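Local structure of aspartate-semialdehyde dehydrogenase (Vibrio cholerae, 2QZ9) at residues 156-161 with 233-238; 2-7 with 65-70; 148-153 with 249-254; 13-18 with 314-319. The protein catalyses the NADPH-dependent reductive dephosphorylation of L-aspartyl-4-phosphate to L-aspartate-semialdehyde, an early step on the way to lysine, methionine and threonine. All coordinates share one frame; numbering follows the deposited sequence. Where two conformers were deposited one is given.

Contact 1: residues 156-161 with 233-238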
loop_
_atom_site.group_PDB
_atom_site.type_symbol
_atom_site.label_atom_id
_atom_site.label_comp_id
_atom_site.label_asym_id
_atom_site.label_seq_id
_atom_site.Cartn_x
_atom_site.Cartn_y
_atom_site.Cartn_z
ATOM N N THR A 156 -4.415 3.150 1.000
ATOM C CA THR A 156 -3.500 4.229 1.267
ATOM C C THR A 156 -2.162 3.714 1.759
ATOM O O THR A 156 -2.042 2.586 2.227
ATOM C CB THR A 156 -4.085 5.233 2.292
ATOM O OG1 THR A 156 -4.057 4.639 3.595
ATOM C CG2 THR A 156 -5.526 5.603 1.925
ATOM N N TYR A 157 -1.157 4.561 1.592
ATOM C CA TYR A 157 0.209 4.247 1.944
ATOM C C TYR A 157 0.610 5.472 2.758
ATOM O O TYR A 157 1.167 6.428 2.220
ATOM C CB TYR A 157 1.039 4.072 0.657
ATOM C CG TYR A 157 0.570 2.894 -0.189
ATOM C CD1 TYR A 157 -0.640 2.945 -0.902
ATOM C CD2 TYR A 157 1.325 1.721 -0.262
ATOM C CE1 TYR A 157 -1.082 1.856 -1.650
ATOM C CE2 TYR A 157 0.892 0.636 -1.025
ATOM C CZ TYR A 157 -0.312 0.715 -1.707
ATOM O OH TYR A 157 -0.735 -0.357 -2.431
ATOM N N GLN A 158 0.263 5.447 4.046
ATOM C CA GLN A 158 0.330 6.646 4.890
ATOM C C GLN A 158 1.568 6.726 5.782
ATOM O O GLN A 158 1.898 5.785 6.498
ATOM C CB GLN A 158 -0.959 6.792 5.735
ATOM C CG GLN A 158 -2.155 7.248 4.888
ATOM C CD GLN A 158 -3.461 7.345 5.664
ATOM O OE1 GLN A 158 -4.348 6.498 5.517
ATOM N NE2 GLN A 158 -3.590 8.382 6.485
ATOM N N SER A 159 2.239 7.868 5.735
ATOM C CA SER A 159 3.480 8.070 6.478
ATOM C C SER A 159 3.239 8.243 7.977
ATOM O O SER A 159 2.126 8.620 8.413
ATOM C CB SER A 159 4.232 9.268 5.924
ATOM O OG SER A 159 3.462 10.445 6.063
ATOM N N VAL A 160 4.288 7.963 8.754
ATOM C CA VAL A 160 4.226 7.981 10.220
ATOM C C VAL A 160 4.061 9.392 10.782
ATOM O O VAL A 160 3.720 9.552 11.949
ATOM C CB VAL A 160 5.468 7.287 10.886
ATOM C CG1 VAL A 160 5.500 5.797 10.559
ATOM C CG2 VAL A 160 6.763 7.963 10.458
ATOM N N SER A 161 4.307 10.403 9.952
ATOM C CA SER A 161 4.126 11.799 10.336
ATOM C C SER A 161 2.655 12.186 10.521
ATOM O O SER A 161 2.353 13.331 10.888
ATOM C CB SER A 161 4.768 12.739 9.319
ATOM O OG SER A 161 4.082 12.686 8.084
ATOM N N PRO A 233 -12.565 2.342 1.592
ATOM C CA PRO A 233 -11.145 2.464 1.923
ATOM C C PRO A 233 -10.525 1.310 2.719
ATOM O O PRO A 233 -11.209 0.657 3.501
ATOM C CB PRO A 233 -11.094 3.762 2.766
ATOM C CG PRO A 233 -12.576 4.148 3.021
ATOM C CD PRO A 233 -13.396 2.923 2.657
ATOM N N THR A 234 -9.236 1.061 2.476
ATOM C CA THR A 234 -8.355 0.378 3.422
ATOM C C THR A 234 -7.164 1.312 3.642
ATOM O O THR A 234 -6.420 1.611 2.701
ATOM C CB THR A 234 -7.835 -0.998 2.908
ATOM O OG1 THR A 234 -8.918 -1.924 2.771
ATOM C CG2 THR A 234 -6.793 -1.596 3.867
ATOM N N CYS A 235 -6.988 1.771 4.882
ATOM C CA CYS A 235 -5.899 2.678 5.232
ATOM C C CYS A 235 -4.748 1.952 5.944
ATOM O O CYS A 235 -4.960 1.244 6.931
ATOM C CB CYS A 235 -6.436 3.830 6.085
ATOM S SG CYS A 235 -7.672 4.842 5.217
ATOM N N VAL A 236 -3.533 2.131 5.422
ATOM C CA VAL A 236 -2.348 1.393 5.889
ATOM C C VAL A 236 -1.207 2.357 6.259
ATOM O O VAL A 236 -0.890 3.261 5.495
ATOM C CB VAL A 236 -1.844 0.378 4.806
ATOM C CG1 VAL A 236 -0.655 -0.442 5.317
ATOM C CG2 VAL A 236 -2.986 -0.567 4.326
ATOM N N ARG A 237 -0.605 2.164 7.439
ATOM C CA ARG A 237 0.603 2.905 7.792
ATOM C C ARG A 237 1.821 2.236 7.160
ATOM O O ARG A 237 2.000 1.019 7.289
ATOM C CB ARG A 237 0.791 2.976 9.309
ATOM C CG ARG A 237 1.957 3.874 9.750
ATOM C CD ARG A 237 1.552 5.350 9.890
ATOM N NE ARG A 237 0.457 5.533 10.832
ATOM C CZ ARG A 237 -0.294 6.630 10.935
ATOM N NH1 ARG A 237 -0.107 7.677 10.132
ATOM N NH2 ARG A 237 -1.260 6.661 11.830
ATOM N N VAL A 238 2.648 3.027 6.485
ATOM C CA VAL A 238 3.881 2.514 5.872
ATOM C C VAL A 238 5.129 3.215 6.458
ATOM O O VAL A 238 4.993 4.291 7.048
ATOM C CB VAL A 238 3.837 2.604 4.314
ATOM C CG1 VAL A 238 2.752 1.675 3.762
ATOM C CG2 VAL A 238 3.630 4.053 3.841
#

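Contact 2: residues 2-7 with 65-70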
loop_
_atom_site.group_PDB
_atom_site.type_symbol
_atom_site.label_atom_id
_atom_site.label_comp_id
_atom_site.label_asym_id
_atom_site.label_seq_id
_atom_site.Cartn_x
_atom_site.Cartn_y
_atom_site.Cartn_z
ATOM N N GLN A 2 -5.073 45.852 2.312
ATOM C CA GLN A 2 -5.782 45.548 3.552
ATOM C C GLN A 2 -5.092 44.392 4.285
ATOM O O GLN A 2 -4.874 43.323 3.707
ATOM C CB GLN A 2 -7.236 45.197 3.246
ATOM C CG GLN A 2 -8.047 44.800 4.470
ATOM C CD GLN A 2 -9.493 44.487 4.140
ATOM O OE1 GLN A 2 -9.825 44.111 3.007
ATOM N NE2 GLN A 2 -10.367 44.632 5.133
ATOM N N GLN A 3 -4.745 44.610 5.551
ATOM C CA GLN A 3 -3.986 43.619 6.317
ATOM C C GLN A 3 -4.790 43.046 7.482
ATOM O O GLN A 3 -5.663 43.722 8.037
ATOM C CB GLN A 3 -2.650 44.194 6.798
ATOM C CG GLN A 3 -1.717 44.593 5.649
ATOM C CD GLN A 3 -0.243 44.497 6.006
ATOM O OE1 GLN A 3 0.488 43.681 5.435
ATOM N NE2 GLN A 3 0.204 45.324 6.953
ATOM N N PHE A 4 -4.491 41.795 7.839
ATOM C CA PHE A 4 -5.256 41.074 8.851
ATOM C C PHE A 4 -4.391 40.566 9.994
ATOM O O PHE A 4 -3.258 40.130 9.773
ATOM C CB PHE A 4 -6.008 39.911 8.204
ATOM C CG PHE A 4 -6.941 40.336 7.111
ATOM C CD1 PHE A 4 -8.245 40.700 7.402
ATOM C CD2 PHE A 4 -6.506 40.400 5.794
ATOM C CE1 PHE A 4 -9.108 41.106 6.396
ATOM C CE2 PHE A 4 -7.366 40.807 4.781
ATOM C CZ PHE A 4 -8.667 41.155 5.081
ATOM N N ASN A 5 -4.917 40.647 11.218
ATOM C CA ASN A 5 -4.254 40.040 12.372
ATOM C C ASN A 5 -4.560 38.544 12.378
ATOM O O ASN A 5 -5.717 38.145 12.201
ATOM C CB ASN A 5 -4.693 40.694 13.686
ATOM C CG ASN A 5 -4.054 42.072 13.917
ATOM O OD1 ASN A 5 -2.907 42.323 13.531
ATOM N ND2 ASN A 5 -4.802 42.964 14.567
ATOM N N VAL A 6 -3.525 37.728 12.567
ATOM C CA VAL A 6 -3.653 36.274 12.437
ATOM C C VAL A 6 -3.059 35.531 13.632
ATOM O O VAL A 6 -1.916 35.766 14.014
ATOM C CB VAL A 6 -3.003 35.757 11.115
ATOM C CG1 VAL A 6 -3.071 34.224 11.015
ATOM C CG2 VAL A 6 -3.658 36.406 9.877
ATOM N N ALA A 7 -3.854 34.638 14.223
ATOM C CA ALA A 7 -3.359 33.737 15.260
ATOM C C ALA A 7 -3.155 32.323 14.702
ATOM O O ALA A 7 -3.926 31.856 13.863
ATOM C CB ALA A 7 -4.300 33.709 16.448
ATOM N N GLN A 65 -7.904 40.690 19.445
ATOM C CA GLN A 65 -6.769 41.191 18.656
ATOM C C GLN A 65 -6.708 40.631 17.225
ATOM O O GLN A 65 -5.931 41.119 16.400
ATOM C CB GLN A 65 -5.456 40.867 19.370
ATOM C CG GLN A 65 -5.341 41.422 20.775
ATOM C CD GLN A 65 -4.027 41.045 21.427
ATOM O OE1 GLN A 65 -3.965 40.112 22.224
ATOM N NE2 GLN A 65 -2.968 41.759 21.080
ATOM N N VAL A 66 -7.541 39.628 16.929
ATOM C CA VAL A 66 -7.342 38.773 15.748
ATOM C C VAL A 66 -8.567 38.668 14.817
ATOM O O VAL A 66 -9.700 38.608 15.283
ATOM C CB VAL A 66 -6.783 37.383 16.218
ATOM C CG1 VAL A 66 -7.213 36.254 15.342
ATOM C CG2 VAL A 66 -5.271 37.443 16.280
ATOM N N HIS A 67 -8.327 38.662 13.506
ATOM C CA HIS A 67 -9.389 38.448 12.509
ATOM C C HIS A 67 -9.607 36.958 12.222
ATOM O O HIS A 67 -10.742 36.487 12.102
ATOM C CB HIS A 67 -9.050 39.141 11.182
ATOM C CG HIS A 67 -8.930 40.630 11.279
ATOM N ND1 HIS A 67 -7.722 41.266 11.480
ATOM C CD2 HIS A 67 -9.863 41.609 11.193
ATOM C CE1 HIS A 67 -7.920 42.572 11.524
ATOM N NE2 HIS A 67 -9.208 42.806 11.346
ATOM N N ILE A 68 -8.500 36.235 12.088
ATOM C CA ILE A 68 -8.517 34.850 11.655
ATOM C C ILE A 68 -7.584 34.079 12.560
ATOM O O ILE A 68 -6.493 34.566 12.902
ATOM C CB ILE A 68 -8.067 34.715 10.175
ATOM C CG1 ILE A 68 -9.063 35.406 9.244
ATOM C CG2 ILE A 68 -7.904 33.227 9.758
ATOM C CD1 ILE A 68 -8.521 35.655 7.863
ATOM N N ALA A 69 -8.030 32.894 12.976
ATOM C CA ALA A 69 -7.167 31.946 13.667
ATOM C C ALA A 69 -7.084 30.665 12.848
ATOM O O ALA A 69 -8.094 30.186 12.322
ATOM C CB ALA A 69 -7.686 31.656 15.055
ATOM N N LEU A 70 -5.876 30.131 12.725
ATOM C CA LEU A 70 -5.669 28.802 12.151
ATOM C C LEU A 70 -5.358 27.857 13.316
ATOM O O LEU A 70 -4.341 28.031 13.991
ATOM C CB LEU A 70 -4.517 28.820 11.130
ATOM C CG LEU A 70 -4.468 29.884 10.008
ATOM C CD1 LEU A 70 -3.200 29.746 9.142
ATOM C CD2 LEU A 70 -5.688 29.833 9.128
#

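Contact 3: residues 148-153 with 249-254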
loop_
_atom_site.group_PDB
_atom_site.type_symbol
_atom_site.label_atom_id
_atom_site.label_comp_id
_atom_site.label_asym_id
_atom_site.label_seq_id
_atom_site.Cartn_x
_atom_site.Cartn_y
_atom_site.Cartn_z
ATOM N N GLY A 148 -19.039 12.237 -13.416
ATOM C CA GLY A 148 -19.604 11.669 -12.194
ATOM C C GLY A 148 -18.824 10.469 -11.668
ATOM O O GLY A 148 -18.094 9.804 -12.425
ATOM N N ILE A 149 -18.986 10.184 -10.371
ATOM C CA ILE A 149 -18.343 9.036 -9.740
ATOM C C ILE A 149 -19.379 8.295 -8.930
ATOM O O ILE A 149 -20.075 8.907 -8.114
ATOM C CB ILE A 149 -17.144 9.454 -8.845
ATOM C CG1 ILE A 149 -16.000 9.998 -9.705
ATOM C CG2 ILE A 149 -16.659 8.275 -8.004
ATOM C CD1 ILE A 149 -15.026 10.876 -8.953
ATOM N N GLU A 150 -19.495 6.991 -9.171
ATOM C CA GLU A 150 -20.445 6.146 -8.444
ATOM C C GLU A 150 -19.778 5.484 -7.238
ATOM O O GLU A 150 -20.365 5.437 -6.155
ATOM C CB GLU A 150 -21.059 5.072 -9.369
ATOM C CG GLU A 150 -22.070 4.159 -8.674
ATOM C CD GLU A 150 -22.510 2.988 -9.541
ATOM O OE1 GLU A 150 -22.994 3.223 -10.677
ATOM O OE2 GLU A 150 -22.386 1.829 -9.077
ATOM N N ARG A 151 -18.559 4.975 -7.426
ATOM C CA ARG A 151 -17.873 4.205 -6.378
ATOM C C ARG A 151 -16.347 4.406 -6.392
ATOM O O ARG A 151 -15.720 4.405 -7.466
ATOM C CB ARG A 151 -18.261 2.724 -6.512
ATOM C CG ARG A 151 -17.588 1.761 -5.568
ATOM C CD ARG A 151 -18.403 0.476 -5.450
ATOM N NE ARG A 151 -17.780 -0.464 -4.521
ATOM C CZ ARG A 151 -17.070 -1.526 -4.890
ATOM N NH1 ARG A 151 -16.893 -1.797 -6.178
ATOM N NH2 ARG A 151 -16.542 -2.327 -3.962
ATOM N N ILE A 152 -15.768 4.594 -5.202
ATOM C CA ILE A 152 -14.310 4.704 -5.025
ATOM C C ILE A 152 -13.743 3.565 -4.150
ATOM O O ILE A 152 -14.093 3.457 -2.982
ATOM C CB ILE A 152 -13.894 6.063 -4.386
ATOM C CG1 ILE A 152 -14.508 7.248 -5.144
ATOM C CG2 ILE A 152 -12.367 6.216 -4.345
ATOM C CD1 ILE A 152 -14.529 8.578 -4.334
ATOM N N ASN A 153 -12.900 2.709 -4.740
ATOM C CA ASN A 153 -12.006 1.831 -3.982
ATOM C C ASN A 153 -10.666 2.537 -3.797
ATOM O O ASN A 153 -10.056 2.960 -4.762
ATOM C CB ASN A 153 -11.785 0.503 -4.709
ATOM C CG ASN A 153 -12.915 -0.487 -4.489
ATOM O OD1 ASN A 153 -13.682 -0.783 -5.405
ATOM N ND2 ASN A 153 -13.028 -0.996 -3.279
ATOM N N HIS A 249 -9.034 3.575 -7.307
ATOM C CA HIS A 249 -9.680 2.832 -8.388
ATOM C C HIS A 249 -11.158 3.282 -8.443
ATOM O O HIS A 249 -11.989 2.866 -7.615
ATOM C CB HIS A 249 -9.611 1.312 -8.132
ATOM C CG HIS A 249 -8.219 0.735 -8.097
ATOM N ND1 HIS A 249 -7.987 -0.611 -7.894
ATOM C CD2 HIS A 249 -6.998 1.305 -8.255
ATOM C CE1 HIS A 249 -6.688 -0.845 -7.931
ATOM N NE2 HIS A 249 -6.065 0.301 -8.142
ATOM N N VAL A 250 -11.490 4.140 -9.396
ATOM C CA VAL A 250 -12.836 4.727 -9.403
ATOM C C VAL A 250 -13.728 4.200 -10.523
ATOM O O VAL A 250 -13.255 3.842 -11.613
ATOM C CB VAL A 250 -12.819 6.285 -9.414
ATOM C CG1 VAL A 250 -12.155 6.806 -8.169
ATOM C CG2 VAL A 250 -12.117 6.826 -10.635
ATOM N N GLU A 251 -15.018 4.143 -10.231
ATOM C CA GLU A 251 -16.010 3.778 -11.215
ATOM C C GLU A 251 -16.810 5.034 -11.501
ATOM O O GLU A 251 -17.451 5.579 -10.605
ATOM C CB GLU A 251 -16.902 2.667 -10.686
ATOM C CG GLU A 251 -16.140 1.380 -10.343
ATOM C CD GLU A 251 -16.879 0.485 -9.366
ATOM O OE1 GLU A 251 -18.130 0.451 -9.400
ATOM O OE2 GLU A 251 -16.202 -0.188 -8.558
ATOM N N THR A 252 -16.733 5.508 -12.747
ATOM C CA THR A 252 -17.432 6.718 -13.147
ATOM C C THR A 252 -18.877 6.394 -13.541
ATOM O O THR A 252 -19.214 5.226 -13.745
ATOM C CB THR A 252 -16.681 7.484 -14.262
ATOM O OG1 THR A 252 -16.541 6.655 -15.425
ATOM C CG2 THR A 252 -15.321 7.911 -13.766
ATOM N N ARG A 253 -19.734 7.417 -13.590
ATOM C CA ARG A 253 -21.153 7.230 -13.961
ATOM C C ARG A 253 -21.347 7.239 -15.487
ATOM O O ARG A 253 -22.257 6.592 -16.007
ATOM C CB ARG A 253 -22.052 8.276 -13.280
ATOM C CG ARG A 253 -22.090 8.187 -11.758
ATOM C CD ARG A 253 -23.197 9.058 -11.186
ATOM N NE ARG A 253 -23.335 8.908 -9.737
ATOM C CZ ARG A 253 -24.014 7.933 -9.141
ATOM N NH1 ARG A 253 -24.624 6.998 -9.860
ATOM N NH2 ARG A 253 -24.086 7.889 -7.819
ATOM N N ALA A 254 -20.484 7.967 -16.194
ATOM C CA ALA A 254 -20.418 7.901 -17.656
ATOM C C ALA A 254 -19.003 7.502 -18.089
ATOM O O ALA A 254 -18.053 7.710 -17.339
ATOM C CB ALA A 254 -20.808 9.242 -18.270
HETATM O O HOH W 1 -22.705 9.979 -7.278
HETATM O O HOH W 2 -21.312 11.160 -9.518
HETATM O O HOH W 3 -13.555 0.312 -8.264
#

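Contact 4: residues 13-18 with 314-319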
loop_
_atom_site.group_PDB
_atom_site.type_symbol
_atom_site.label_atom_id
_atom_site.label_comp_id
_atom_site.label_asym_id
_atom_site.label_seq_id
_atom_site.Cartn_x
_atom_site.Cartn_y
_atom_site.Cartn_z
ATOM N N GLY A 13 3.761 22.738 16.945
ATOM C CA GLY A 13 3.574 21.467 16.257
ATOM C C GLY A 13 4.011 21.582 14.813
ATOM O O GLY A 13 4.138 22.684 14.284
ATOM N N ALA A 14 4.253 20.440 14.180
ATOM C CA ALA A 14 4.674 20.391 12.777
ATOM C C ALA A 14 3.743 21.188 11.873
ATOM O O ALA A 14 4.205 21.942 11.018
ATOM C CB ALA A 14 4.766 18.915 12.289
ATOM N N VAL A 15 2.434 21.026 12.052
ATOM C CA VAL A 15 1.484 21.761 11.211
ATOM C C VAL A 15 1.431 23.256 11.554
ATOM O O VAL A 15 1.389 24.073 10.662
ATOM C CB VAL A 15 0.056 21.160 11.217
ATOM C CG1 VAL A 15 -0.919 22.085 10.448
ATOM C CG2 VAL A 15 0.057 19.747 10.608
ATOM N N GLY A 16 1.413 23.597 12.844
ATOM C CA GLY A 16 1.461 25.000 13.261
ATOM C C GLY A 16 2.713 25.671 12.713
ATOM O O GLY A 16 2.633 26.770 12.175
ATOM N N GLU A 17 3.863 24.993 12.822
ATOM C CA GLU A 17 5.132 25.538 12.316
ATOM C C GLU A 17 5.098 25.737 10.808
ATOM O O GLU A 17 5.594 26.742 10.300
ATOM C CB GLU A 17 6.341 24.681 12.740
ATOM C CG GLU A 17 6.744 24.871 14.203
ATOM C CD GLU A 17 7.884 23.938 14.664
ATOM O OE1 GLU A 17 8.278 24.030 15.855
ATOM O OE2 GLU A 17 8.376 23.098 13.857
ATOM N N THR A 18 4.497 24.779 10.101
ATOM C CA THR A 18 4.335 24.861 8.649
ATOM C C THR A 18 3.336 25.934 8.221
ATOM O O THR A 18 3.522 26.549 7.185
ATOM C CB THR A 18 3.916 23.498 8.050
ATOM O OG1 THR A 18 4.915 22.522 8.358
ATOM C CG2 THR A 18 3.753 23.578 6.555
ATOM N N ASP A 314 2.065 16.036 0.191
ATOM C CA ASP A 314 2.683 16.296 1.485
ATOM C C ASP A 314 1.534 16.558 2.452
ATOM O O ASP A 314 0.796 17.533 2.306
ATOM C CB ASP A 314 3.636 17.497 1.415
ATOM C CG ASP A 314 4.386 17.748 2.728
ATOM O OD1 ASP A 314 5.538 18.243 2.682
ATOM O OD2 ASP A 314 3.851 17.460 3.816
ATOM N N ASN A 315 1.394 15.666 3.423
ATOM C CA ASN A 315 0.255 15.650 4.343
ATOM C C ASN A 315 0.316 16.760 5.390
ATOM O O ASN A 315 -0.682 17.045 6.050
ATOM C CB ASN A 315 0.162 14.288 5.042
ATOM C CG ASN A 315 1.468 13.882 5.682
ATOM O OD1 ASN A 315 2.484 13.801 5.005
ATOM N ND2 ASN A 315 1.459 13.644 6.987
ATOM N N VAL A 316 1.494 17.363 5.550
ATOM C CA VAL A 316 1.671 18.486 6.472
ATOM C C VAL A 316 1.361 19.818 5.762
ATOM O O VAL A 316 0.911 20.782 6.398
ATOM C CB VAL A 316 3.083 18.467 7.103
ATOM C CG1 VAL A 316 3.288 19.645 8.037
ATOM C CG2 VAL A 316 3.280 17.186 7.889
ATOM N N ARG A 317 1.578 19.850 4.445
ATOM C CA ARG A 317 1.282 21.024 3.605
ATOM C C ARG A 317 -0.104 20.948 2.998
ATOM O O ARG A 317 -1.077 21.262 3.675
ATOM C CB ARG A 317 2.348 21.245 2.520
ATOM C CG ARG A 317 3.709 21.563 3.104
ATOM C CD ARG A 317 4.701 22.054 2.086
ATOM N NE ARG A 317 5.801 22.699 2.792
ATOM C CZ ARG A 317 6.094 23.994 2.706
ATOM N NH1 ARG A 317 5.394 24.798 1.905
ATOM N NH2 ARG A 317 7.097 24.487 3.418
ATOM N N LYS A 318 -0.214 20.534 1.740
ATOM C CA LYS A 318 -1.535 20.458 1.099
ATOM C C LYS A 318 -2.524 19.690 1.980
ATOM O O LYS A 318 -3.691 20.066 2.083
ATOM C CB LYS A 318 -1.463 19.850 -0.315
ATOM C CG LYS A 318 -2.802 19.817 -1.089
ATOM C CD LYS A 318 -3.463 21.195 -1.182
ATOM C CE LYS A 318 -4.853 21.134 -1.773
ATOM N NZ LYS A 318 -5.657 22.357 -1.347
ATOM N N GLY A 319 -2.039 18.649 2.649
ATOM C CA GLY A 319 -2.884 17.839 3.522
ATOM C C GLY A 319 -3.318 18.504 4.827
ATOM O O GLY A 319 -4.044 17.890 5.609
#

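Contact 1: residues 156-161 with 233-238
Residues 156-161 and 233-238 run roughly side by side, 38° apart, tied by the backbone bonds Thr156 N to Thr234 O, Gln158 N to Val236 O and Val238 N to Gln158 O, the last two both 2.9 Å. At one side of the mixed sheet of the dimerisation domain, strand 149-158 meets 230-234, outermost within this chain, and parallel pairing gives way to a single bridge between Gln158 and Arg237. Thr156 takes over part of the ladder with its side chain. A chi1 of 73° sets OG1 between its own N and carbonyl carbon, where it accepts from Val236 N at 3.1 Å and donates to Gln158 OE1, in the carbonyl plane on a lone pair. The Gln158 amide is thereby anchored at its oxygen, while its NE2 donates to Glu212 OE1. Gln158 and Arg237, paired in this bridge, are both predicted substrate ligands. Val238 CG2 packs on Tyr157 CB, and the Tyr157 ring stacks on Tyr157 of the second subunit, its hydroxyl bonded to Thr156 O there. Arg237 bends at chi2 and chi3, its CD passing beside Val160 CA, and NH1 meets Ser159 O at 3.0 Å, in the guanidinium plane.

Contact 2: residues 2-7 with 65-70
Phe4 and His67 form a T-shaped pair, the phenyl edge directed at the imidazole face with the ring planes at 87° and the centroids 5.5 Å apart. Phe4 CD1 does the touching, 3.9 Å from His67 CG and displaced toward the rim of the imidazole. The His67 ring is also gripped at its edge: Asn5 N donates in the ring plane to ND1 at 2.9 Å, so this nitrogen serves as an acceptor. With chi1 at -62°, CG of His67 lies beside its own backbone N, and the ring reaches back along the other segment to the Asn5 amide while His67 N returns a bond to Asn5 O. The Asn5 side chain also turns toward the other segment, its ND2 making a weak bond to Gln65 O. Beyond this irregular start, parallel pairing takes over, with Ala7 N to Ile68 O at 3.0 Å and Leu70 N to Ala7 O at 2.8 Å. Ala7 CB sits against Val66 CG2 at 3.9 Å and shares a sheet face with Ala69. These are central strands of the Rossmann-type nucleotide-binding domain: strand 4-9 lies between 30-37 and 68-71, strand 91-94 continues the sheet beyond 68-71, and helix 317-335 packs on Phe4, Ile68 and Leu70.

Contact 3: residues 148-153 with 249-254
Glu251 meets residues 148-153 through both its backbone and its carboxylate, and the backbone bonds set the frame. Glu150 N donates to Glu251 O at 2.9 Å, Arg151 N adds a weak bond to the same oxygen, and Glu251 N answers to Arg151 O. Further along, Asn153 and His249 form a hydrogen-bonded pair with bonds in both directions. At the other end Arg253 N donates to Gly148 O.

Two residues facing one make a classic beta bulge, here at Glu150 and Arg151 opposite Glu251. It interrupts the antiparallel ladder of strands 149-158 and 244-252 in the dimerisation-domain sheet, just after helix 131-147, which Gly148 leaves with positive phi.

Among the charged groups, Arg151 and Glu251 lie side by side pointing the same way. Arg151 NH1 reaches Glu251 OE2 at 3.0 Å in a salt bridge whose hydrogen bond is weak, the two planes standing 67° apart. The stronger pairings cross the dimer interface: Arg151 NH2 bridges Asp300 of the second subunit, and Glu251 OE2 receives Arg151 of that subunit. In the conformers given, the Arg253 guanidinium lies with one face over Glu150 CA, which stands 4.0 Å above its plane. In the same conformer two waters at the guanidinium edge link it to Ile149: one joins Arg253 NH2 to Ile149 O, and the other accepts from Ile149 N and weakly from Arg253 NE.

Apolar contact belongs to the other sheet face, where Val250 CG1 touches Ile152 CG1 and CG2, each at 3.9 Å, and Leu140 of helix 131-147 packs on both residues.

Contact 4: residues 13-18 with 314-319
Val316 presents one methyl, CG1, to the first turn of helix 14-25. With chi1 at 179° this branch extends opposite the backbone N and comes within 3.3 Å of Thr18 OG1, 3.9 Å of Ala14 O and 4.1 Å of Val15 CG2. The two valine side chains slide past each other in opposite directions. Next to them, the Thr18 and Arg317 side chains cross at about a right angle, with Thr18 CG2 4.0 Å from Arg317 CG and over one face of the guanidinium, offset toward its rim. No hydrogen bond joins the segments; the contact is made by van der Waals touch, a methyl against a hydroxyl, a carbonyl and neighbouring aliphatic carbons.

The Thr18 hydroxyl is oriented from within its own helix. It donates to Ala14 O at 2.8 Å, and Thr18 N meets the same oxygen from the opposite face of its plane, fixing which branch faces Val316. Helix 14-25 follows strand 4-9 in the Rossmann-type domain; Gly13 is its N-cap, and Gly13, Ala14 and Val15 are predicted to bind NADP(+), as expected of the glycine-rich turn of a dinucleotide fold.

Val316 is held in turn by Asp314, whose OD2 accepts from Val316 N at 2.9 Å and weakly from Arg317 N, capping the turn that leads into helix 317-335. Farther out, Arg317 NH1 makes salt bridges with Glu25 and Asp290. Between the capping Asp314 and Val316, Asn315, another predicted NADP(+) ligand, bonds through OD1 to Gly243 N and packs on Cys131, the catalytic nucleophile that forms the acyl-thioester intermediate.

How the contacts relate
Contact 1 and contact 4 meet at the probable cofactor and substrate site: Ser161 OG lies 3.0 Å from Asn315 ND2, a probable hydrogen bond between two predicted NADP(+) ligands, although the contact centres are about 17 Å apart. The side chain of Ser159 of contact 1 lies about 3 Å from that of His244, the predicted proton acceptor. Contact 3 shares strand 149-158 with contact 1, its centre about 22 Å away, and both touch the second subunit. Contact 2 stays in the nucleotide-binding domain, where strand 4-9 leads into helix 14-25 of contact 4; the nearest atoms of those two contacts are about 7 Å apart.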